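Local coordinates for NADH dehydrogenase, putative (Plasmodium falciparum, PDB 5JWC), which probably transfers electrons from NADH through its bound flavin-adenine dinucleotide to ubiquinone, as a type II NADH dehydrogenase, at residues N42-N46 and I47-K51; L434-F438 and N439-H443. All coordinates share one frame; numbering follows the deposited sequence.

Contact 1: N42-N46 and I47-K51; sequences NFLLN and IDFKK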
loop_
_atom_site.group_PDB
_atom_site.type_symbol
_atom_site.label_atom_id
_atom_site.label_comp_id
_atom_site.label_asym_id
_atom_site.label_seq_id
_atom_site.Cartn_x
_atom_site.Cartn_y
_atom_site.Cartn_z
ATOM N N ASN A 42 -1.422 6.238 23.352
ATOM C CA ASN A 42 -1.719 5.482 24.565
ATOM C C ASN A 42 -2.389 6.358 25.630
ATOM O O ASN A 42 -3.155 5.864 26.438
ATOM C CB ASN A 42 -0.470 4.799 25.121
ATOM C CG ASN A 42 -0.096 3.577 24.312
ATOM O OD1 ASN A 42 -0.704 2.532 24.446
ATOM N ND2 ASN A 42 0.867 3.728 23.429
ATOM N N PHE A 43 -2.135 7.654 25.610
ATOM C CA PHE A 43 -2.863 8.538 26.519
ATOM C C PHE A 43 -4.360 8.493 26.161
ATOM O O PHE A 43 -5.232 8.367 27.036
ATOM C CB PHE A 43 -2.319 9.961 26.423
ATOM C CG PHE A 43 -2.902 10.913 27.453
ATOM C CD1 PHE A 43 -2.204 11.205 28.620
ATOM C CD2 PHE A 43 -4.130 11.528 27.237
ATOM C CE1 PHE A 43 -2.724 12.108 29.578
ATOM C CE2 PHE A 43 -4.671 12.417 28.178
ATOM C CZ PHE A 43 -3.961 12.706 29.351
ATOM N N LEU A 44 -4.640 8.609 24.864
ATOM C CA LEU A 44 -6.000 8.536 24.345
ATOM C C LEU A 44 -6.675 7.217 24.726
ATOM O O LEU A 44 -7.848 7.197 25.094
ATOM C CB LEU A 44 -5.997 8.702 22.811
ATOM C CG LEU A 44 -7.359 8.793 22.110
ATOM C CD1 LEU A 44 -7.934 10.211 22.281
ATOM C CD2 LEU A 44 -7.279 8.400 20.614
ATOM N N LEU A 45 -5.946 6.112 24.629
ATOM C CA LEU A 45 -6.527 4.822 24.934
ATOM C C LEU A 45 -7.006 4.738 26.378
ATOM O O LEU A 45 -7.900 3.964 26.668
ATOM C CB LEU A 45 -5.555 3.666 24.661
ATOM C CG LEU A 45 -5.286 3.358 23.180
ATOM C CD1 LEU A 45 -4.306 2.177 23.024
ATOM C CD2 LEU A 45 -6.547 3.209 22.316
ATOM N N ASN A 46 -6.411 5.515 27.282
ATOM C CA ASN A 46 -6.711 5.362 28.715
ATOM C C ASN A 46 -7.448 6.527 29.393
ATOM O O ASN A 46 -7.978 6.359 30.490
ATOM C CB ASN A 46 -5.408 5.084 29.485
ATOM C CG ASN A 46 -5.654 4.656 30.923
ATOM O OD1 ASN A 46 -6.362 3.679 31.183
ATOM N ND2 ASN A 46 -5.035 5.372 31.868
ATOM N N ILE A 47 -7.479 7.693 28.760
ATOM C CA ILE A 47 -8.079 8.868 29.379
ATOM C C ILE A 47 -9.608 8.705 29.410
ATOM O O ILE A 47 -10.206 8.202 28.457
ATOM C CB ILE A 47 -7.670 10.151 28.642
ATOM C CG1 ILE A 47 -8.093 11.396 29.433
ATOM C CG2 ILE A 47 -8.188 10.156 27.187
ATOM C CD1 ILE A 47 -7.455 11.476 30.833
ATOM N N ASP A 48 -10.224 9.065 30.532
ATOM C CA ASP A 48 -11.671 8.912 30.688
ATOM C C ASP A 48 -12.433 9.971 29.891
ATOM O O ASP A 48 -12.430 11.152 30.251
ATOM C CB ASP A 48 -12.057 8.988 32.165
ATOM C CG ASP A 48 -13.457 8.442 32.438
ATOM O OD1 ASP A 48 -14.350 8.613 31.584
ATOM O OD2 ASP A 48 -13.658 7.837 33.518
ATOM N N PHE A 49 -13.100 9.548 28.823
ATOM C CA PHE A 49 -13.855 10.473 27.980
ATOM C C PHE A 49 -15.092 11.033 28.696
ATOM O O PHE A 49 -15.630 12.054 28.293
ATOM C CB PHE A 49 -14.284 9.793 26.674
ATOM C CG PHE A 49 -13.147 9.524 25.724
ATOM C CD1 PHE A 49 -12.003 10.302 25.747
ATOM C CD2 PHE A 49 -13.225 8.485 24.812
ATOM C CE1 PHE A 49 -10.948 10.042 24.868
ATOM C CE2 PHE A 49 -12.177 8.226 23.929
ATOM C CZ PHE A 49 -11.047 8.997 23.960
ATOM N N LYS A 50 -15.549 10.357 29.742
ATOM C CA LYS A 50 -16.659 10.885 30.532
ATOM C C LYS A 50 -16.207 12.090 31.362
ATOM O O LYS A 50 -16.935 13.081 31.473
ATOM C CB LYS A 50 -17.240 9.803 31.445
ATOM C CG LYS A 50 -18.520 10.208 32.178
ATOM C CD LYS A 50 -19.150 8.997 32.871
ATOM C CE LYS A 50 -20.534 9.317 33.439
ATOM N NZ LYS A 50 -21.250 8.065 33.841
ATOM N N LYS A 51 -14.995 12.020 31.909
ATOM C CA LYS A 51 -14.496 13.066 32.808
ATOM C C LYS A 51 -13.970 14.276 32.060
ATOM O O LYS A 51 -14.034 15.395 32.564
ATOM C CB LYS A 51 -13.404 12.506 33.729
ATOM C CG LYS A 51 -13.883 11.297 34.527
ATOM C CD LYS A 51 -12.917 10.873 35.639
ATOM C CE LYS A 51 -13.526 9.746 36.477
ATOM N NZ LYS A 51 -12.508 8.981 37.274
#
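Ile47 lies against the ring of Phe43, its CG1 3.8 Å from Phe43 CE2 and its CD1 reaching the CZ corner, where helix 38-46 gives way to the loop leading to strand 53-57. CG1 is anti to the backbone N of Ile47 (chi1 -170°), which brings the longer branch to the CE2 and CZ corner of the ring while CG2 turns back to the helix end, 3.6 Å from Leu44 O. Two residues on, the Phe49 ring presents its edge to Leu44, with CZ 3.7 Å from Leu44 CD1, and Ile47 O sits above one face toward the rim. At the turn out of the helix Phe43 O takes two amides, Asn46 N and, at 2.9 Å, Ile47 N, the latter bond bent to 136° at the hydrogen. Just before Phe49, Asp48 OD1 accepts from Lys50 N at 2.8 Å, an Asx turn. Val54 of strand 53-57 touches Leu44, Ile47 and Phe49, so these apolar groups pack the end of the helix onto that strand in this Rossmann-type beta-alpha-beta unit. Lys92 makes a cation-pi contact with Phe49 and bonds to Leu44 O and Ile47 O. Its ammonium would therefore be expected to offset the partial negative charge of carbonyls at and just after the helix end.

Contact 2: L434-F438 and N439-H443; sequences LSNVF and NNFIH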
loop_
_atom_site.group_PDB
_atom_site.type_symbol
_atom_site.label_atom_id
_atom_site.label_comp_id
_atom_site.label_asym_id
_atom_site.label_seq_id
_atom_site.Cartn_x
_atom_site.Cartn_y
_atom_site.Cartn_z
ATOM N N LEU A 434 0.160 9.201 33.319
ATOM C CA LEU A 434 -0.386 10.542 33.310
ATOM C C LEU A 434 -1.906 10.547 33.086
ATOM O O LEU A 434 -2.626 11.340 33.702
ATOM C CB LEU A 434 0.305 11.387 32.255
ATOM C CG LEU A 434 -0.102 12.854 32.250
ATOM C CD1 LEU A 434 0.203 13.454 33.645
ATOM C CD2 LEU A 434 0.642 13.576 31.134
ATOM N N SER A 435 -2.386 9.665 32.219
ATOM C CA SER A 435 -3.820 9.541 31.987
ATOM C C SER A 435 -4.477 9.056 33.286
ATOM O O SER A 435 -5.525 9.572 33.688
ATOM C CB SER A 435 -4.113 8.600 30.800
ATOM O OG SER A 435 -3.708 7.268 31.068
ATOM N N ASN A 436 -3.841 8.107 33.971
ATOM C CA ASN A 436 -4.331 7.691 35.285
ATOM C C ASN A 436 -4.329 8.839 36.301
ATOM O O ASN A 436 -5.210 8.901 37.173
ATOM C CB ASN A 436 -3.512 6.533 35.841
ATOM C CG ASN A 436 -4.062 6.010 37.162
ATOM O OD1 ASN A 436 -5.107 5.361 37.193
ATOM N ND2 ASN A 436 -3.358 6.284 38.255
ATOM N N VAL A 437 -3.345 9.734 36.211
ATOM C CA VAL A 437 -3.336 10.893 37.105
ATOM C C VAL A 437 -4.548 11.794 36.835
ATOM O O VAL A 437 -5.197 12.281 37.778
ATOM C CB VAL A 437 -2.043 11.721 36.978
ATOM C CG1 VAL A 437 -2.206 13.065 37.675
ATOM C CG2 VAL A 437 -0.879 10.979 37.626
ATOM N N PHE A 438 -4.863 11.996 35.558
ATOM C CA PHE A 438 -6.049 12.772 35.193
ATOM C C PHE A 438 -7.349 12.076 35.592
ATOM O O PHE A 438 -8.267 12.730 36.106
ATOM C CB PHE A 438 -6.061 13.082 33.700
ATOM C CG PHE A 438 -5.256 14.287 33.328
ATOM C CD1 PHE A 438 -5.836 15.547 33.323
ATOM C CD2 PHE A 438 -3.920 14.172 33.001
ATOM C CE1 PHE A 438 -5.100 16.662 32.980
ATOM C CE2 PHE A 438 -3.168 15.283 32.664
ATOM C CZ PHE A 438 -3.757 16.532 32.647
ATOM N N ASN A 439 -7.415 10.762 35.413
ATOM C CA ASN A 439 -8.626 10.025 35.756
ATOM C C ASN A 439 -8.916 9.948 37.256
ATOM O O ASN A 439 -10.079 9.987 37.662
ATOM C CB ASN A 439 -8.583 8.588 35.220
ATOM C CG ASN A 439 -8.624 8.516 33.682
ATOM O OD1 ASN A 439 -8.977 9.482 33.016
ATOM N ND2 ASN A 439 -8.270 7.350 33.130
ATOM N N ASN A 440 -7.873 9.804 38.069
ATOM C CA ASN A 440 -8.063 9.385 39.459
ATOM C C ASN A 440 -7.426 10.256 40.540
ATOM O O ASN A 440 -7.508 9.943 41.723
ATOM C CB ASN A 440 -7.546 7.960 39.613
ATOM C CG ASN A 440 -8.388 6.960 38.860
ATOM O OD1 ASN A 440 -9.624 7.004 38.904
ATOM N ND2 ASN A 440 -7.732 6.055 38.154
ATOM N N PHE A 441 -6.787 11.346 40.141
ATOM C CA PHE A 441 -6.125 12.212 41.092
ATOM C C PHE A 441 -6.556 13.660 40.893
ATOM O O PHE A 441 -7.013 14.305 41.838
ATOM C CB PHE A 441 -4.597 12.087 40.977
ATOM C CG PHE A 441 -4.040 10.772 41.497
ATOM C CD1 PHE A 441 -3.458 10.697 42.751
ATOM C CD2 PHE A 441 -4.097 9.616 40.731
ATOM C CE1 PHE A 441 -2.942 9.502 43.232
ATOM C CE2 PHE A 441 -3.583 8.410 41.212
ATOM C CZ PHE A 441 -3.005 8.357 42.464
ATOM N N ILE A 442 -6.435 14.170 39.669
ATOM C CA ILE A 442 -6.824 15.552 39.396
ATOM C C ILE A 442 -8.338 15.791 39.627
ATOM O O ILE A 442 -9.180 15.025 39.160
ATOM C CB ILE A 442 -6.424 15.957 37.968
ATOM C CG1 ILE A 442 -4.893 15.917 37.831
ATOM C CG2 ILE A 442 -6.910 17.350 37.652
ATOM C CD1 ILE A 442 -4.392 16.281 36.469
ATOM N N HIS A 443 -8.647 16.859 40.371
ATOM C CA HIS A 443 -10.009 17.213 40.814
ATOM C C HIS A 443 -10.716 16.090 41.574
ATOM O O HIS A 443 -11.878 15.765 41.306
ATOM C CB HIS A 443 -10.854 17.669 39.621
ATOM C CG HIS A 443 -10.485 19.023 39.118
ATOM N ND1 HIS A 443 -10.399 20.126 39.956
ATOM C CD2 HIS A 443 -10.133 19.467 37.891
ATOM C CE1 HIS A 443 -10.030 21.184 39.251
ATOM N NE2 HIS A 443 -9.865 20.805 37.993
HETATM O O HOH W 1 -7.014 5.097 34.810
#
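Val437 O is gripped by two amides, Phe441 N at 3.0 Å and Ile442 N at 2.9 Å, where helix 424-440 reaches its C-terminus. The first is an i+4 bond, bent to 134° at the hydrogen; the second is an i+5 bond and much straighter, at 168°. Phe441 has already left helical backbone angles, so this shared carbonyl holds the chain as it unwinds. Two residues earlier the i+4 pattern is intact, with Asn439 N donating to Ser435 O at 2.8 Å.

On one flank, Asn440 ND2 donates to Asn436 OD1 over 2.9 Å. The acceptor lies close to the amide plane of Asn440, but the donor stands above the carbonyl plane of Asn436, and the two amides are strongly turned against each other. A water donates to the same OD1 and accepts from Asn439 ND2, linking three asparagines. With CG anti to the backbone N (chi1 -176°), the Asn436 amide runs forward along the helix, and its ND2 also comes to the edge of the Phe441 ring, 3.6 Å from CE2.

Asn439 has its main polar partners elsewhere: ND2 bonds to the O of Asn46 at the end of helix 38-46, and OD1 accepts from the N of Asp48 in the loop after it. The flank toward the sheet is apolar. Val437 CG1 packs against Ile442 CG1, while Phe438 meets Tyr131 and Tyr338 edge-to-face, placing this helix end against strands 131-134 and 337-339. Across the turn, Phe438 and Ile442 extend in the same direction, and a CH-pi contact joins them: Ile442 CD1 sits over the ring centre, 3.6 Å from the centroid.

In the fold
Both contacts are helix C-termini, and they meet with centres about 10 Å apart. Contact 1 ends the helix after the first strand of the FAD-binding, Rossmann-type domain and is partly buried, with its apolar side chains against strands 30-34 and 53-57; contact 2 ends helix 424-440 and faces the same sheet through strands 131-134 and 337-339, with its asparagine flank nearer solvent. Apolar packing dominates the first, whereas side-chain amides and a water add to the second. The two are joined directly: Lys51 NZ bonds to Asn439 O, and Ile47 CD1 packs on Phe438 CB, so polar and apolar links tie the two helix ends together.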